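Ribonucleoside-diphosphate reductase small chain 2 (Saccharomyces cerevisiae, PDB 1JK0) takes part in making deoxyribonucleotides for DNA synthesis, as the ribonucleotide reductase small subunit required for its partner subunit to fold and to assemble with the large subunits. Local coordinates at residues K13-M18 against N170-Y175; I82-A87 against P146-I151. One frame throughout, in Å; residues are numbered along the deposited sequence.

The two contacts sit far apart on a predominantly helical chain, their centres 38 Å from each other and their nearest atoms about 22 Å apart. Interaction 1 lays the N-terminal helix 13-21 against the loop that leads into helix 175-188. Interaction 2 sets helix 78-89 against the loop between helices 111-138 and 155-166, and its whole span of sequence falls between the two segments of interaction 1. Interaction 2 is the one near the predicted active-site residue Y131: the side chains of A87 and Y131 are about 9 Å apart. Interaction 1 is away from that site, with its centre 24 Å from the centre of the chain, against 19 Å for interaction 2.

Interaction 1: residues K13-M18 against N170-Y175; sequences KERHDM and NDDSLY
M18 crosses L174 at a slant, and all four of its side-chain atoms touch the same methyl, CD1. M18 CB is 3.3 Å from L174 CD1, and M18 CG is 3.7 Å from it. The sulfur follows, with M18 SD 3.5 Å from L174 CD1. A bend at the last torsion (chi3 115°) swings the terminal methyl back over the leucine, leaving M18 CE 3.7 Å from L174 CB and against CD1. With an alanine in place of the methionine the touch at CB would stay, but L174 CD1 and CB would probably lose the cover of the sulfur and terminal methyl. One turn earlier, R15 comes in beside the leucine with CG 3.8 Å from L174 CD1. Its guanidinium continues toward D172, whose OD2 lies at the edge of the group, 3.7 Å from R15 NH1, in a long salt bridge; the guanidinium and carboxylate planes are 44° apart. The stronger partner of D172, at OD1, is K19. L174 occupies the N-cap position of helix 175-188, and E177 in its first turn accepts a bond from L174 N. The contact joins the N-terminal helix to the start of helix 175-188 in the ferritin-like fold of reductase small subunits.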
loop_
_atom_site.group_PDB
_atom_site.type_symbol
_atom_site.label_atom_id
_atom_site.label_comp_id
_atom_site.label_asym_id
_atom_site.label_seq_id
_atom_site.Cartn_x
_atom_site.Cartn_y
_atom_site.Cartn_z
ATOM N N LYS B 13 26.783 -8.080 -27.932
ATOM C CA LYS B 13 26.409 -6.907 -28.719
ATOM C C LYS B 13 24.910 -6.623 -28.670
ATOM O O LYS B 13 24.499 -5.511 -28.337
ATOM C CB LYS B 13 26.848 -7.101 -30.177
ATOM C CG LYS B 13 28.338 -7.450 -30.328
ATOM C CD LYS B 13 28.699 -8.013 -31.712
ATOM C CE LYS B 13 30.165 -8.477 -31.758
ATOM N NZ LYS B 13 30.576 -9.150 -33.039
ATOM N N GLU B 14 24.098 -7.630 -28.999
ATOM C CA GLU B 14 22.639 -7.478 -29.000
ATOM C C GLU B 14 22.055 -7.019 -27.667
ATOM O O GLU B 14 21.048 -6.313 -27.639
ATOM C CB GLU B 14 21.952 -8.777 -29.453
ATOM C CG GLU B 14 22.496 -10.069 -28.859
ATOM C CD GLU B 14 21.811 -11.309 -29.441
ATOM O OE1 GLU B 14 20.635 -11.561 -29.098
ATOM O OE2 GLU B 14 22.446 -12.026 -30.254
ATOM N N ARG B 15 22.677 -7.417 -26.564
ATOM C CA ARG B 15 22.194 -6.986 -25.263
ATOM C C ARG B 15 22.300 -5.463 -25.196
ATOM O O ARG B 15 21.491 -4.805 -24.551
ATOM C CB ARG B 15 23.015 -7.622 -24.143
ATOM C CG ARG B 15 22.571 -7.198 -22.752
ATOM C CD ARG B 15 23.368 -7.897 -21.656
ATOM N NE ARG B 15 23.140 -9.341 -21.640
ATOM C CZ ARG B 15 23.665 -10.166 -20.736
ATOM N NH1 ARG B 15 24.445 -9.690 -19.772
ATOM N NH2 ARG B 15 23.420 -11.470 -20.794
ATOM N N HIS B 16 23.300 -4.904 -25.873
ATOM C CA HIS B 16 23.489 -3.450 -25.897
ATOM C C HIS B 16 22.314 -2.749 -26.592
ATOM O O HIS B 16 21.933 -1.635 -26.214
ATOM C CB HIS B 16 24.784 -3.080 -26.630
ATOM C CG HIS B 16 24.957 -1.607 -26.842
ATOM N ND1 HIS B 16 25.292 -0.741 -25.823
ATOM C CD2 HIS B 16 24.788 -0.840 -27.946
ATOM C CE1 HIS B 16 25.321 0.495 -26.289
ATOM N NE2 HIS B 16 25.017 0.464 -27.573
ATOM N N ASP B 17 21.759 -3.405 -27.612
ATOM C CA ASP B 17 20.637 -2.863 -28.370
ATOM C C ASP B 17 19.342 -2.893 -27.564
ATOM O O ASP B 17 18.570 -1.931 -27.578
ATOM C CB ASP B 17 20.454 -3.641 -29.674
ATOM C CG ASP B 17 21.607 -3.431 -30.648
ATOM O OD1 ASP B 17 21.503 -3.907 -31.798
ATOM O OD2 ASP B 17 22.616 -2.794 -30.268
ATOM N N MET B 18 19.106 -4.000 -26.862
ATOM C CA MET B 18 17.914 -4.140 -26.038
ATOM C C MET B 18 17.928 -3.033 -24.979
ATOM O O MET B 18 16.899 -2.438 -24.667
ATOM C CB MET B 18 17.899 -5.517 -25.377
ATOM C CG MET B 18 16.506 -6.078 -25.166
ATOM S SD MET B 18 16.457 -7.792 -24.558
ATOM C CE MET B 18 15.724 -7.553 -22.981
ATOM N N ASN B 170 22.373 -7.096 -10.155
ATOM C CA ASN B 170 23.450 -6.651 -11.036
ATOM C C ASN B 170 23.000 -5.505 -11.941
ATOM O O ASN B 170 21.982 -5.599 -12.624
ATOM C CB ASN B 170 23.957 -7.841 -11.874
ATOM C CG ASN B 170 24.798 -7.411 -13.065
ATOM O OD1 ASN B 170 25.574 -6.462 -12.977
ATOM N ND2 ASN B 170 24.659 -8.122 -14.180
ATOM N N ASP B 171 23.765 -4.418 -11.934
ATOM C CA ASP B 171 23.446 -3.256 -12.750
ATOM C C ASP B 171 23.333 -3.672 -14.215
ATOM O O ASP B 171 22.367 -3.340 -14.898
ATOM C CB ASP B 171 24.536 -2.188 -12.591
ATOM C CG ASP B 171 24.151 -0.850 -13.222
ATOM O OD1 ASP B 171 24.088 -0.765 -14.471
ATOM O OD2 ASP B 171 23.908 0.123 -12.469
ATOM N N ASP B 172 24.317 -4.422 -14.685
ATOM C CA ASP B 172 24.331 -4.869 -16.064
ATOM C C ASP B 172 23.271 -5.933 -16.327
ATOM O O ASP B 172 23.587 -7.098 -16.584
ATOM C CB ASP B 172 25.724 -5.391 -16.412
ATOM C CG ASP B 172 25.813 -5.910 -17.824
ATOM O OD1 ASP B 172 25.345 -5.208 -18.754
ATOM O OD2 ASP B 172 26.359 -7.020 -17.998
ATOM N N SER B 173 22.009 -5.514 -16.259
ATOM C CA SER B 173 20.868 -6.401 -16.491
ATOM C C SER B 173 19.740 -5.680 -17.232
ATOM O O SER B 173 19.630 -4.456 -17.171
ATOM C CB SER B 173 20.330 -6.925 -15.158
ATOM O OG SER B 173 19.873 -5.858 -14.342
ATOM N N LEU B 174 18.906 -6.445 -17.928
ATOM C CA LEU B 174 17.775 -5.889 -18.665
ATOM C C LEU B 174 16.457 -6.307 -18.019
ATOM O O LEU B 174 16.370 -7.372 -17.404
ATOM C CB LEU B 174 17.802 -6.370 -20.109
ATOM C CG LEU B 174 18.912 -5.819 -21.001
ATOM C CD1 LEU B 174 18.877 -6.529 -22.352
ATOM C CD2 LEU B 174 18.735 -4.324 -21.175
ATOM N N TYR B 175 15.433 -5.472 -18.175
ATOM C CA TYR B 175 14.115 -5.723 -17.595
ATOM C C TYR B 175 13.559 -7.104 -17.916
ATOM O O TYR B 175 13.107 -7.830 -17.022
ATOM C CB TYR B 175 13.126 -4.659 -18.065
ATOM C CG TYR B 175 11.740 -4.833 -17.492
ATOM C CD1 TYR B 175 11.526 -4.786 -16.119
ATOM C CD2 TYR B 175 10.643 -5.068 -18.322
ATOM C CE1 TYR B 175 10.261 -4.968 -15.584
ATOM C CE2 TYR B 175 9.373 -5.249 -17.795
ATOM C CZ TYR B 175 9.190 -5.197 -16.424
ATOM O OH TYR B 175 7.938 -5.371 -15.890
#

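Interaction 2: residues I82-A87 against P146-I151; sequences IGNLLA and PLFKEI
A87 is met from two directions, by the ring of F148 and by the folded side chain of K149. F148 has CG anti to its backbone N (chi1 170°), which carries the ring along the flank of helix 78-89 until CD1 is 4.0 Å from A87 CB. The methyl approaches the ring obliquely, and F148 CE1 reaches on to 4.1 Å from A87 O. The ring also has a neighbour in its own segment: I151 C lies 4.2 Å above the plane over one face, offset toward the rim.

K149 takes a more contorted path. After its first torsion the chain turns the same way three times running, with chi2, chi3 and chi4 all near +60°. The lysine therefore doubles back instead of stretching out, and the carbon before the amine is what touches: K149 CE is 3.4 Å from A87 CB and 3.8 Å from A87 CA. K149 also packs on a polar side chain of the neighbouring subunit.

One turn before A87, N84 directs its amide oxygen at CB of F148, with amide and ring planes 85° apart; the modelled closeness of that oxygen is doubtful at this resolution. Next to A87, L86 packs on M134 and V135 of helix 111-138, the helix that carries Y131. This is a loop-on-helix contact at the edge of the ferritin-like helical bundle, resting on helix 78-89 at A87, whose side chain is about 9 Å from that of the predicted active-site residue Y131.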
loop_
_atom_site.group_PDB
_atom_site.type_symbol
_atom_site.label_atom_id
_atom_site.label_comp_id
_atom_site.label_asym_id
_atom_site.label_seq_id
_atom_site.Cartn_x
_atom_site.Cartn_y
_atom_site.Cartn_z
ATOM N N ILE B 82 10.060 -30.334 8.432
ATOM C CA ILE B 82 9.116 -29.238 8.517
ATOM C C ILE B 82 9.763 -28.065 9.238
ATOM O O ILE B 82 9.538 -26.913 8.885
ATOM C CB ILE B 82 7.866 -29.687 9.283
ATOM C CG1 ILE B 82 7.193 -30.822 8.511
ATOM C CG2 ILE B 82 6.925 -28.516 9.501
ATOM C CD1 ILE B 82 6.061 -31.482 9.248
ATOM N N GLY B 83 10.574 -28.371 10.245
ATOM C CA GLY B 83 11.250 -27.331 10.998
ATOM C C GLY B 83 11.968 -26.360 10.085
ATOM O O GLY B 83 11.666 -25.171 10.090
ATOM N N ASN B 84 12.915 -26.860 9.297
ATOM C CA ASN B 84 13.667 -26.011 8.374
ATOM C C ASN B 84 12.739 -25.422 7.306
ATOM O O ASN B 84 12.811 -24.231 6.992
ATOM C CB ASN B 84 14.793 -26.820 7.711
ATOM C CG ASN B 84 15.785 -27.386 8.722
ATOM O OD1 ASN B 84 16.493 -26.639 9.411
ATOM N ND2 ASN B 84 15.839 -28.712 8.816
ATOM N N LEU B 85 11.867 -26.272 6.760
ATOM C CA LEU B 85 10.887 -25.890 5.736
ATOM C C LEU B 85 10.210 -24.580 6.122
ATOM O O LEU B 85 10.089 -23.666 5.307
ATOM C CB LEU B 85 9.831 -26.990 5.601
ATOM C CG LEU B 85 8.809 -26.938 4.465
ATOM C CD1 LEU B 85 7.919 -25.713 4.597
ATOM C CD2 LEU B 85 9.546 -26.935 3.142
ATOM N N LEU B 86 9.758 -24.503 7.367
ATOM C CA LEU B 86 9.117 -23.301 7.859
ATOM C C LEU B 86 10.198 -22.267 8.095
ATOM O O LEU B 86 10.119 -21.154 7.594
ATOM C CB LEU B 86 8.372 -23.575 9.172
ATOM C CG LEU B 86 7.324 -24.694 9.175
ATOM C CD1 LEU B 86 6.575 -24.694 10.504
ATOM C CD2 LEU B 86 6.365 -24.504 8.016
ATOM N N ALA B 87 11.218 -22.662 8.852
ATOM C CA ALA B 87 12.336 -21.782 9.193
ATOM C C ALA B 87 12.936 -21.067 7.989
ATOM O O ALA B 87 13.432 -19.947 8.110
ATOM C CB ALA B 87 13.414 -22.567 9.921
ATOM N N PRO B 146 13.621 -24.960 16.554
ATOM C CA PRO B 146 14.086 -24.706 15.183
ATOM C C PRO B 146 15.603 -24.507 15.134
ATOM O O PRO B 146 16.126 -23.461 15.535
ATOM C CB PRO B 146 13.322 -23.446 14.788
ATOM C CG PRO B 146 12.039 -23.602 15.527
ATOM C CD PRO B 146 12.503 -24.061 16.894
ATOM N N LEU B 147 16.299 -25.520 14.634
ATOM C CA LEU B 147 17.750 -25.488 14.544
ATOM C C LEU B 147 18.262 -24.436 13.565
ATOM O O LEU B 147 18.864 -23.445 13.982
ATOM C CB LEU B 147 18.266 -26.870 14.143
ATOM C CG LEU B 147 19.530 -27.384 14.835
ATOM C CD1 LEU B 147 19.727 -28.846 14.469
ATOM C CD2 LEU B 147 20.738 -26.549 14.433
ATOM N N PHE B 148 18.017 -24.649 12.272
ATOM C CA PHE B 148 18.477 -23.725 11.226
ATOM C C PHE B 148 18.281 -22.241 11.535
ATOM O O PHE B 148 19.071 -21.406 11.097
ATOM C CB PHE B 148 17.813 -24.071 9.873
ATOM C CG PHE B 148 18.034 -23.032 8.790
ATOM C CD1 PHE B 148 17.152 -21.958 8.638
ATOM C CD2 PHE B 148 19.136 -23.112 7.937
ATOM C CE1 PHE B 148 17.362 -20.980 7.653
ATOM C CE2 PHE B 148 19.356 -22.138 6.949
ATOM C CZ PHE B 148 18.466 -21.071 6.811
ATOM N N LYS B 149 17.240 -21.911 12.291
ATOM C CA LYS B 149 16.958 -20.521 12.628
ATOM C C LYS B 149 18.215 -19.760 13.097
ATOM O O LYS B 149 18.375 -18.575 12.798
ATOM C CB LYS B 149 15.867 -20.465 13.706
ATOM C CG LYS B 149 14.985 -19.214 13.685
ATOM C CD LYS B 149 13.973 -19.252 12.552
ATOM C CE LYS B 149 13.100 -20.495 12.635
ATOM N NZ LYS B 149 12.395 -20.622 13.937
ATOM N N GLU B 150 19.112 -20.434 13.814
ATOM C CA GLU B 150 20.331 -19.781 14.307
ATOM C C GLU B 150 21.395 -19.590 13.230
ATOM O O GLU B 150 22.112 -18.586 13.224
ATOM C CB GLU B 150 20.930 -20.571 15.483
ATOM C CG GLU B 150 20.514 -20.069 16.876
ATOM C CD GLU B 150 21.303 -18.842 17.335
ATOM O OE1 GLU B 150 21.386 -17.855 16.569
ATOM O OE2 GLU B 150 21.834 -18.865 18.468
ATOM N N ILE B 151 21.487 -20.561 12.325
ATOM C CA ILE B 151 22.465 -20.532 11.236
ATOM C C ILE B 151 21.804 -20.236 9.889
ATOM O O ILE B 151 22.130 -20.860 8.873
ATOM C CB ILE B 151 23.218 -21.885 11.139
ATOM C CG1 ILE B 151 22.212 -23.039 11.072
ATOM C CG2 ILE B 151 24.150 -22.049 12.341
ATOM C CD1 ILE B 151 22.847 -24.422 11.013
#